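Protein CsuE (Acinetobacter baumannii, PDB 6FJY) probably serves as the tip adhesin subunit of Csu pili, which are assembled by the chaperone–usher pathway and support attachment of the bacterium to surfaces. Local coordinates at residues L40-M45 and T92-F97; P118-A123 and S172-V177; S219-L224 and T305-V310. All coordinates share one frame; numbering follows the deposited sequence.

In the fold
Three contacts taken in chain order trace the two-domain build of a pilus adhesin. Contact 1 comes first, joining two surface loops of the N-terminal domain, one before strand 51-54 and the other before strand 103-110. Contact 2 pairs strand 119-136 with strand 167-189 in the large mixed sheet; the centres of contacts 1 and 2 are about 34 Å apart. Contact 3, about 37 Å from contact 2 between centres, joins strand 217-220 to strand 303-311 in a separate antiparallel sheet, whose strand 303-311 also pairs with CsuC. Contacts 1 and 3 stand about 58 Å apart between centres, on opposite sides of the chain's centre, so the chaperone-bound end is well separated from the loops of contact 1.

Contact 1 (L40-M45 and T92-F97)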
loop_
_atom_site.group_PDB
_atom_site.type_symbol
_atom_site.label_atom_id
_atom_site.label_comp_id
_atom_site.label_asym_id
_atom_site.label_seq_id
_atom_site.Cartn_x
_atom_site.Cartn_y
_atom_site.Cartn_z
ATOM N N LEU B 40 -10.676 -31.808 -22.074
ATOM C CA LEU B 40 -11.485 -31.824 -20.861
ATOM C C LEU B 40 -12.473 -32.982 -20.856
ATOM O O LEU B 40 -13.443 -32.965 -20.086
ATOM C CB LEU B 40 -12.232 -30.498 -20.699
ATOM C CG LEU B 40 -11.502 -29.355 -19.997
ATOM C CD1 LEU B 40 -12.323 -28.087 -20.060
ATOM C CD2 LEU B 40 -11.216 -29.715 -18.569
ATOM N N ALA B 41 -12.253 -33.984 -21.709
ATOM C CA ALA B 41 -13.188 -35.089 -21.843
ATOM C C ALA B 41 -13.074 -36.079 -20.694
ATOM O O ALA B 41 -14.005 -36.860 -20.471
ATOM C CB ALA B 41 -12.956 -35.795 -23.180
ATOM N N LEU B 42 -11.953 -36.054 -19.967
ATOM C CA LEU B 42 -11.660 -36.940 -18.840
ATOM C C LEU B 42 -11.639 -38.412 -19.251
ATOM O O LEU B 42 -11.869 -39.298 -18.427
ATOM C CB LEU B 42 -12.642 -36.709 -17.684
ATOM C CG LEU B 42 -12.877 -35.230 -17.339
ATOM C CD1 LEU B 42 -13.791 -35.076 -16.145
ATOM C CD2 LEU B 42 -11.580 -34.496 -17.100
ATOM N N ALA B 43 -11.346 -38.688 -20.521
ATOM C CA ALA B 43 -11.301 -40.052 -21.028
ATOM C C ALA B 43 -9.917 -40.682 -20.927
ATOM O O ALA B 43 -9.815 -41.904 -20.772
ATOM C CB ALA B 43 -11.765 -40.083 -22.485
ATOM N N ASN B 44 -8.851 -39.886 -21.014
ATOM C CA ASN B 44 -7.486 -40.390 -20.948
ATOM C C ASN B 44 -6.802 -39.911 -19.671
ATOM O O ASN B 44 -6.938 -38.749 -19.275
ATOM C CB ASN B 44 -6.678 -39.954 -22.181
ATOM C CG ASN B 44 -7.030 -40.758 -23.423
ATOM O OD1 ASN B 44 -6.649 -41.924 -23.554
ATOM N ND2 ASN B 44 -7.760 -40.137 -24.341
ATOM N N MET B 45 -6.080 -40.825 -19.027
ATOM C CA MET B 45 -5.326 -40.502 -17.822
ATOM C C MET B 45 -4.317 -39.402 -18.104
ATOM O O MET B 45 -3.574 -39.467 -19.089
ATOM C CB MET B 45 -4.609 -41.756 -17.314
ATOM C CG MET B 45 -3.534 -41.533 -16.248
ATOM S SD MET B 45 -4.176 -41.076 -14.635
ATOM C CE MET B 45 -5.652 -42.062 -14.603
ATOM N N THR B 92 -8.930 -36.369 -13.923
ATOM C CA THR B 92 -9.516 -35.049 -13.741
ATOM C C THR B 92 -8.484 -33.955 -13.518
ATOM O O THR B 92 -8.860 -32.781 -13.469
ATOM C CB THR B 92 -10.469 -35.056 -12.548
ATOM O OG1 THR B 92 -9.707 -34.881 -11.352
ATOM C CG2 THR B 92 -11.189 -36.371 -12.481
ATOM N N LEU B 93 -7.208 -34.319 -13.363
ATOM C CA LEU B 93 -6.148 -33.347 -13.119
ATOM C C LEU B 93 -6.196 -32.189 -14.110
ATOM O O LEU B 93 -5.821 -31.057 -13.783
ATOM C CB LEU B 93 -4.801 -34.071 -13.190
ATOM C CG LEU B 93 -3.518 -33.298 -12.911
ATOM C CD1 LEU B 93 -3.627 -32.575 -11.581
ATOM C CD2 LEU B 93 -2.350 -34.265 -12.908
ATOM N N VAL B 94 -6.700 -32.450 -15.312
ATOM C CA VAL B 94 -6.747 -31.463 -16.371
ATOM C C VAL B 94 -7.560 -30.214 -16.002
ATOM O O VAL B 94 -7.307 -29.137 -16.553
ATOM C CB VAL B 94 -7.256 -32.202 -17.635
ATOM C CG1 VAL B 94 -8.785 -32.257 -17.713
ATOM C CG2 VAL B 94 -6.626 -31.650 -18.869
ATOM N N ASN B 95 -8.496 -30.305 -15.051
ATOM C CA ASN B 95 -9.305 -29.142 -14.686
ATOM C C ASN B 95 -8.655 -28.236 -13.638
ATOM O O ASN B 95 -9.257 -27.226 -13.260
ATOM C CB ASN B 95 -10.701 -29.577 -14.204
ATOM C CG ASN B 95 -10.670 -30.363 -12.901
ATOM O OD1 ASN B 95 -9.684 -30.351 -12.161
ATOM N ND2 ASN B 95 -11.770 -31.049 -12.614
ATOM N N LEU B 96 -7.449 -28.563 -13.165
ATOM C CA LEU B 96 -6.694 -27.654 -12.306
ATOM C C LEU B 96 -5.937 -26.573 -13.088
ATOM O O LEU B 96 -5.534 -25.560 -12.497
ATOM C CB LEU B 96 -5.723 -28.462 -11.445
ATOM C CG LEU B 96 -6.437 -29.417 -10.481
ATOM C CD1 LEU B 96 -5.473 -30.174 -9.584
ATOM C CD2 LEU B 96 -7.452 -28.651 -9.648
ATOM N N PHE B 97 -5.736 -26.758 -14.393
ATOM C CA PHE B 97 -5.093 -25.723 -15.191
ATOM C C PHE B 97 -5.987 -24.496 -15.226
ATOM O O PHE B 97 -7.167 -24.584 -15.575
ATOM C CB PHE B 97 -4.816 -26.205 -16.619
ATOM C CG PHE B 97 -3.799 -27.314 -16.721
ATOM C CD1 PHE B 97 -2.485 -27.130 -16.308
ATOM C CD2 PHE B 97 -4.151 -28.536 -17.289
ATOM C CE1 PHE B 97 -1.545 -28.158 -16.440
ATOM C CE2 PHE B 97 -3.221 -29.562 -17.429
ATOM C CZ PHE B 97 -1.919 -29.374 -16.998
#
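Two surface loops of the N-terminal domain meet where Leu40 and Leu42 close on Val94, a residue of the short 3-10 turn 93-95. The contact converges on a single methyl group. CG1 of Val94 lies 3.6 Å from CD2 of Leu40, and CD2 of Leu42 comes to the same 3.6 Å from that CG1, so each leucine offers one branch and crosses the valine obliquely. Val94 presents this methyl because CG1 sits between its own backbone N and carbonyl carbon (chi1 86°). The CD2 branch of Leu42 also reaches over the backbone at Thr92, 4.0 Å from its CA, while CD2 of Leu40 lies 4.4 Å from CB of Asn95 at the other end of the turn. Within the turn, the backbone N of Asn95 donates to O of Thr92 at 3.0 Å, which helps to set the position of Val94 between them. Phe38 also packs on Val94, adding to its apolar surroundings. No hydrogen bond joins the two segments. Val94 is buried whereas both leucines are exposed, and the loops therefore meet through dispersion and the hydrophobic effect, without the directional restraint that a polar bond would supply.

Contact 2 (P118-A123 and S172-V177)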
loop_
_atom_site.group_PDB
_atom_site.type_symbol
_atom_site.label_atom_id
_atom_site.label_comp_id
_atom_site.label_asym_id
_atom_site.label_seq_id
_atom_site.Cartn_x
_atom_site.Cartn_y
_atom_site.Cartn_z
ATOM N N PRO B 118 7.631 -3.168 6.198
ATOM C CA PRO B 118 7.355 -3.185 4.754
ATOM C C PRO B 118 8.639 -3.228 3.940
ATOM O O PRO B 118 9.665 -2.667 4.328
ATOM C CB PRO B 118 6.593 -1.875 4.521
ATOM C CG PRO B 118 6.071 -1.478 5.871
ATOM C CD PRO B 118 7.078 -1.977 6.860
ATOM N N GLY B 119 8.560 -3.902 2.801
ATOM C CA GLY B 119 9.720 -4.164 1.976
ATOM C C GLY B 119 9.459 -5.379 1.108
ATOM O O GLY B 119 8.354 -5.918 1.076
ATOM N N VAL B 120 10.499 -5.791 0.403
ATOM C CA VAL B 120 10.423 -6.953 -0.471
ATOM C C VAL B 120 11.102 -8.111 0.235
ATOM O O VAL B 120 12.262 -8.007 0.649
ATOM C CB VAL B 120 11.059 -6.683 -1.840
ATOM C CG1 VAL B 120 10.892 -7.900 -2.734
ATOM C CG2 VAL B 120 10.410 -5.479 -2.468
ATOM N N TYR B 121 10.367 -9.198 0.379
ATOM C CA TYR B 121 10.808 -10.403 1.064
ATOM C C TYR B 121 10.969 -11.465 -0.017
ATOM O O TYR B 121 9.987 -12.040 -0.498
ATOM C CB TYR B 121 9.808 -10.788 2.160
ATOM C CG TYR B 121 9.878 -9.815 3.304
ATOM C CD1 TYR B 121 9.343 -8.544 3.183
ATOM C CD2 TYR B 121 10.548 -10.130 4.472
ATOM C CE1 TYR B 121 9.438 -7.625 4.200
ATOM C CE2 TYR B 121 10.643 -9.215 5.502
ATOM C CZ TYR B 121 10.088 -7.963 5.365
ATOM O OH TYR B 121 10.177 -7.026 6.378
ATOM N N GLN B 122 12.215 -11.693 -0.417
ATOM C CA GLN B 122 12.511 -12.574 -1.533
ATOM C C GLN B 122 12.827 -13.969 -1.026
ATOM O O GLN B 122 13.531 -14.138 -0.025
ATOM C CB GLN B 122 13.689 -12.030 -2.345
ATOM C CG GLN B 122 14.145 -12.948 -3.466
ATOM C CD GLN B 122 13.290 -12.822 -4.707
ATOM O OE1 GLN B 122 13.050 -13.801 -5.411
ATOM N NE2 GLN B 122 12.834 -11.610 -4.987
ATOM N N ALA B 123 12.321 -14.965 -1.748
ATOM C CA ALA B 123 12.579 -16.359 -1.404
ATOM C C ALA B 123 14.074 -16.622 -1.376
ATOM O O ALA B 123 14.813 -16.174 -2.256
ATOM C CB ALA B 123 11.894 -17.294 -2.400
ATOM N N SER B 172 11.281 -17.469 -9.475
ATOM C CA SER B 172 11.533 -16.816 -8.207
ATOM C C SER B 172 10.216 -16.393 -7.557
ATOM O O SER B 172 9.201 -16.183 -8.228
ATOM C CB SER B 172 12.450 -15.614 -8.404
ATOM O OG SER B 172 13.734 -16.046 -8.807
ATOM N N LEU B 173 10.242 -16.303 -6.234
ATOM C CA LEU B 173 9.079 -15.971 -5.431
ATOM C C LEU B 173 9.431 -14.775 -4.569
ATOM O O LEU B 173 10.506 -14.740 -3.959
ATOM C CB LEU B 173 8.641 -17.153 -4.551
ATOM C CG LEU B 173 8.062 -18.367 -5.281
ATOM C CD1 LEU B 173 7.581 -19.450 -4.308
ATOM C CD2 LEU B 173 6.931 -17.906 -6.168
ATOM N N SER B 174 8.527 -13.803 -4.533
ATOM C CA SER B 174 8.693 -12.589 -3.754
ATOM C C SER B 174 7.382 -12.237 -3.073
ATOM O O SER B 174 6.296 -12.419 -3.633
ATOM C CB SER B 174 9.152 -11.413 -4.628
ATOM O OG SER B 174 9.180 -10.226 -3.876
ATOM N N ILE B 175 7.504 -11.712 -1.859
ATOM C CA ILE B 175 6.382 -11.216 -1.082
ATOM C C ILE B 175 6.663 -9.767 -0.753
ATOM O O ILE B 175 7.614 -9.464 -0.021
ATOM C CB ILE B 175 6.176 -11.999 0.224
ATOM C CG1 ILE B 175 6.103 -13.499 -0.022
ATOM C CG2 ILE B 175 4.937 -11.486 0.971
ATOM C CD1 ILE B 175 5.984 -14.275 1.257
ATOM N N THR B 176 5.807 -8.876 -1.224
ATOM C CA THR B 176 5.932 -7.473 -0.871
ATOM C C THR B 176 5.019 -7.188 0.315
ATOM O O THR B 176 3.805 -7.397 0.247
ATOM C CB THR B 176 5.616 -6.559 -2.052
ATOM O OG1 THR B 176 6.474 -6.907 -3.152
ATOM C CG2 THR B 176 5.900 -5.099 -1.650
ATOM N N VAL B 177 5.613 -6.749 1.405
ATOM C CA VAL B 177 4.868 -6.314 2.567
ATOM C C VAL B 177 4.619 -4.815 2.445
ATOM O O VAL B 177 5.563 -4.033 2.300
ATOM C CB VAL B 177 5.624 -6.648 3.857
ATOM C CG1 VAL B 177 4.762 -6.265 5.054
ATOM C CG2 VAL B 177 5.971 -8.127 3.879
#
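Tyr121 swings its ring beside its own backbone N, with CG anti to the carbonyl carbon (chi1 -71°), and Val177 holds CG1 anti to the backbone N (chi1 -176°), which leaves CG2 beside that N and facing the ring. Ring and methyl thus meet on one face of an antiparallel beta pairing within the large mixed sheet, where strand 172-177 lies between 119-123 and the parallel strand 9-15 and so ties the N-terminal strand into the sheet. CD1 of Tyr121 lies 3.5 Å from CG2 of Val177; the methyl approaches the ring at a slant. The carbonyl O of Ile175 sits at the ring edge, near its plane. Strands 119-123 and 172-177 run 158° apart, and Gly119–Val177 and Tyr121–Ile175 are hydrogen-bonded pairs. Gly119 N donates to Val177 O at 3.0 Å, while the return bond from Val177 N to Gly119 O is 2.9 Å long. Tyr121 N reaches Ile175 O at 2.8 Å, and Ile175 N returns to Tyr121 O. A further backbone bond joins Ala123 N to Leu173 O. Phe59 packs on Tyr121, Ala123, Leu173 and Ile175, on the face that also meets strand 103-110. On the opposite face, Val120 touches Ile229 of the chaperone CsuC. The phenol OH of Tyr121 is hydrogen-bonded to the backbone O of Ser117.

Contact 3 (S219-L224 and T305-V310); sequences SLNNGL and TVTVQV
Backbone hydrogen bonds define the first part of this antiparallel beta pairing, in which Ser219 and Gln309 form a hydrogen-bonded pair in the C-terminal domain. Ser219 N donates to Gln309 O at 2.9 Å, and Gln309 N to Ser219 O at 2.8 Å; Asn221 N then continues the series to Thr307 O. Past Leu220 the first segment leaves the strand, and the side chain of Asn221 takes over. A chi1 of 73° folds the Asn221 amide back over its own main chain, and OD1 accepts from Thr307 N at 2.7 Å and from Gly223 N at 3.2 Å. These donors approach from opposite faces of the amide plane, and the second bond closes an Asx turn. Apolar contacts lie alongside: CD2 of Leu220 packs at 3.5 Å against CG2 of Val308, the two side chains pointing the same way, and CD2 of Leu224 rests beside CB of Thr305. On its other edge, strand 305-310 pairs in parallel with a strand of CsuC, as in donor-strand complementation by periplasmic chaperones, and OG1 of Thr307 bonds to Gln113 of CsuC. Water completes the account: one molecule accepts from ND2 of Asn221 at 2.8 Å and donates to O of Thr305 at 2.9 Å.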
loop_
_atom_site.group_PDB
_atom_site.type_symbol
_atom_site.label_atom_id
_atom_site.label_comp_id
_atom_site.label_asym_id
_atom_site.label_seq_id
_atom_site.Cartn_x
_atom_site.Cartn_y
_atom_site.Cartn_z
ATOM N N SER B 219 -4.710 15.814 11.231
ATOM C CA SER B 219 -5.397 17.090 11.358
ATOM C C SER B 219 -6.854 16.853 11.745
ATOM O O SER B 219 -7.422 15.793 11.463
ATOM C CB SER B 219 -5.307 17.897 10.040
ATOM O OG SER B 219 -3.955 17.976 9.613
ATOM N N LEU B 220 -7.458 17.843 12.396
ATOM C CA LEU B 220 -8.885 17.826 12.705
ATOM C C LEU B 220 -9.518 19.089 12.142
ATOM O O LEU B 220 -8.971 20.185 12.299
ATOM C CB LEU B 220 -9.162 17.747 14.213
ATOM C CG LEU B 220 -8.450 16.714 15.094
ATOM C CD1 LEU B 220 -8.837 16.916 16.536
ATOM C CD2 LEU B 220 -8.756 15.289 14.669
ATOM N N ASN B 221 -10.666 18.935 11.493
ATOM C CA ASN B 221 -11.361 20.078 10.925
ATOM C C ASN B 221 -12.217 20.753 11.990
ATOM O O ASN B 221 -12.018 20.532 13.187
ATOM C CB ASN B 221 -12.208 19.645 9.728
ATOM C CG ASN B 221 -13.451 18.874 10.138
ATOM O OD1 ASN B 221 -13.596 18.444 11.294
ATOM N ND2 ASN B 221 -14.362 18.694 9.185
ATOM N N ASN B 222 -13.190 21.559 11.569
ATOM C CA ASN B 222 -13.951 22.379 12.497
ATOM C C ASN B 222 -15.392 21.896 12.668
ATOM O O ASN B 222 -16.266 22.692 13.020
ATOM C CB ASN B 222 -13.901 23.836 12.043
ATOM C CG ASN B 222 -12.499 24.415 12.107
ATOM O OD1 ASN B 222 -11.689 24.035 12.957
ATOM N ND2 ASN B 222 -12.206 25.331 11.201
ATOM N N GLY B 223 -15.648 20.603 12.426
ATOM C CA GLY B 223 -16.959 20.016 12.610
ATOM C C GLY B 223 -17.964 20.476 11.559
ATOM O O GLY B 223 -17.651 21.192 10.608
ATOM N N LEU B 224 -19.216 20.055 11.771
ATOM C CA LEU B 224 -20.284 20.327 10.816
ATOM C C LEU B 224 -20.863 21.725 10.943
ATOM O O LEU B 224 -21.535 22.175 10.011
ATOM C CB LEU B 224 -21.430 19.322 10.978
ATOM C CG LEU B 224 -21.344 17.871 10.496
ATOM C CD1 LEU B 224 -19.985 17.506 9.941
ATOM C CD2 LEU B 224 -21.727 16.940 11.629
ATOM N N THR B 305 -19.639 16.287 14.751
ATOM C CA THR B 305 -18.781 15.259 14.171
ATOM C C THR B 305 -17.570 15.927 13.538
ATOM O O THR B 305 -17.710 16.749 12.625
ATOM C CB THR B 305 -19.519 14.418 13.131
ATOM O OG1 THR B 305 -20.534 13.646 13.779
ATOM C CG2 THR B 305 -18.538 13.477 12.426
ATOM N N VAL B 306 -16.390 15.546 14.000
ATOM C CA VAL B 306 -15.143 16.156 13.579
ATOM C C VAL B 306 -14.423 15.196 12.651
ATOM O O VAL B 306 -14.358 13.991 12.915
ATOM C CB VAL B 306 -14.267 16.518 14.790
ATOM C CG1 VAL B 306 -12.853 16.910 14.324
ATOM C CG2 VAL B 306 -14.893 17.659 15.543
ATOM N N THR B 307 -13.878 15.737 11.563
ATOM C CA THR B 307 -13.125 14.937 10.611
ATOM C C THR B 307 -11.671 14.828 11.049
ATOM O O THR B 307 -11.011 15.836 11.335
ATOM C CB THR B 307 -13.234 15.533 9.208
ATOM O OG1 THR B 307 -14.605 15.493 8.787
ATOM C CG2 THR B 307 -12.374 14.739 8.219
ATOM N N VAL B 308 -11.197 13.592 11.151
ATOM C CA VAL B 308 -9.805 13.289 11.436
ATOM C C VAL B 308 -9.162 12.939 10.108
ATOM O O VAL B 308 -9.520 11.944 9.472
ATOM C CB VAL B 308 -9.658 12.140 12.439
ATOM C CG1 VAL B 308 -8.195 11.939 12.767
ATOM C CG2 VAL B 308 -10.474 12.410 13.712
ATOM N N GLN B 309 -8.243 13.775 9.671
ATOM C CA GLN B 309 -7.533 13.564 8.421
ATOM C C GLN B 309 -6.157 13.008 8.742
ATOM O O GLN B 309 -5.383 13.613 9.508
ATOM C CB GLN B 309 -7.427 14.853 7.610
ATOM C CG GLN B 309 -6.562 14.723 6.363
ATOM C CD GLN B 309 -6.536 15.991 5.536
ATOM O OE1 GLN B 309 -7.401 16.208 4.693
ATOM N NE2 GLN B 309 -5.541 16.839 5.783
ATOM N N VAL B 310 -5.873 11.846 8.181
ATOM C CA VAL B 310 -4.560 11.241 8.256
ATOM C C VAL B 310 -3.943 11.369 6.870
ATOM O O VAL B 310 -4.530 10.924 5.875
ATOM C CB VAL B 310 -4.650 9.793 8.759
ATOM C CG1 VAL B 310 -3.310 9.109 8.678
ATOM C CG2 VAL B 310 -5.113 9.835 10.193
HETATM O O HOH W 1 -3.116 15.915 8.497
HETATM O O HOH W 2 -16.734 17.482 9.986
#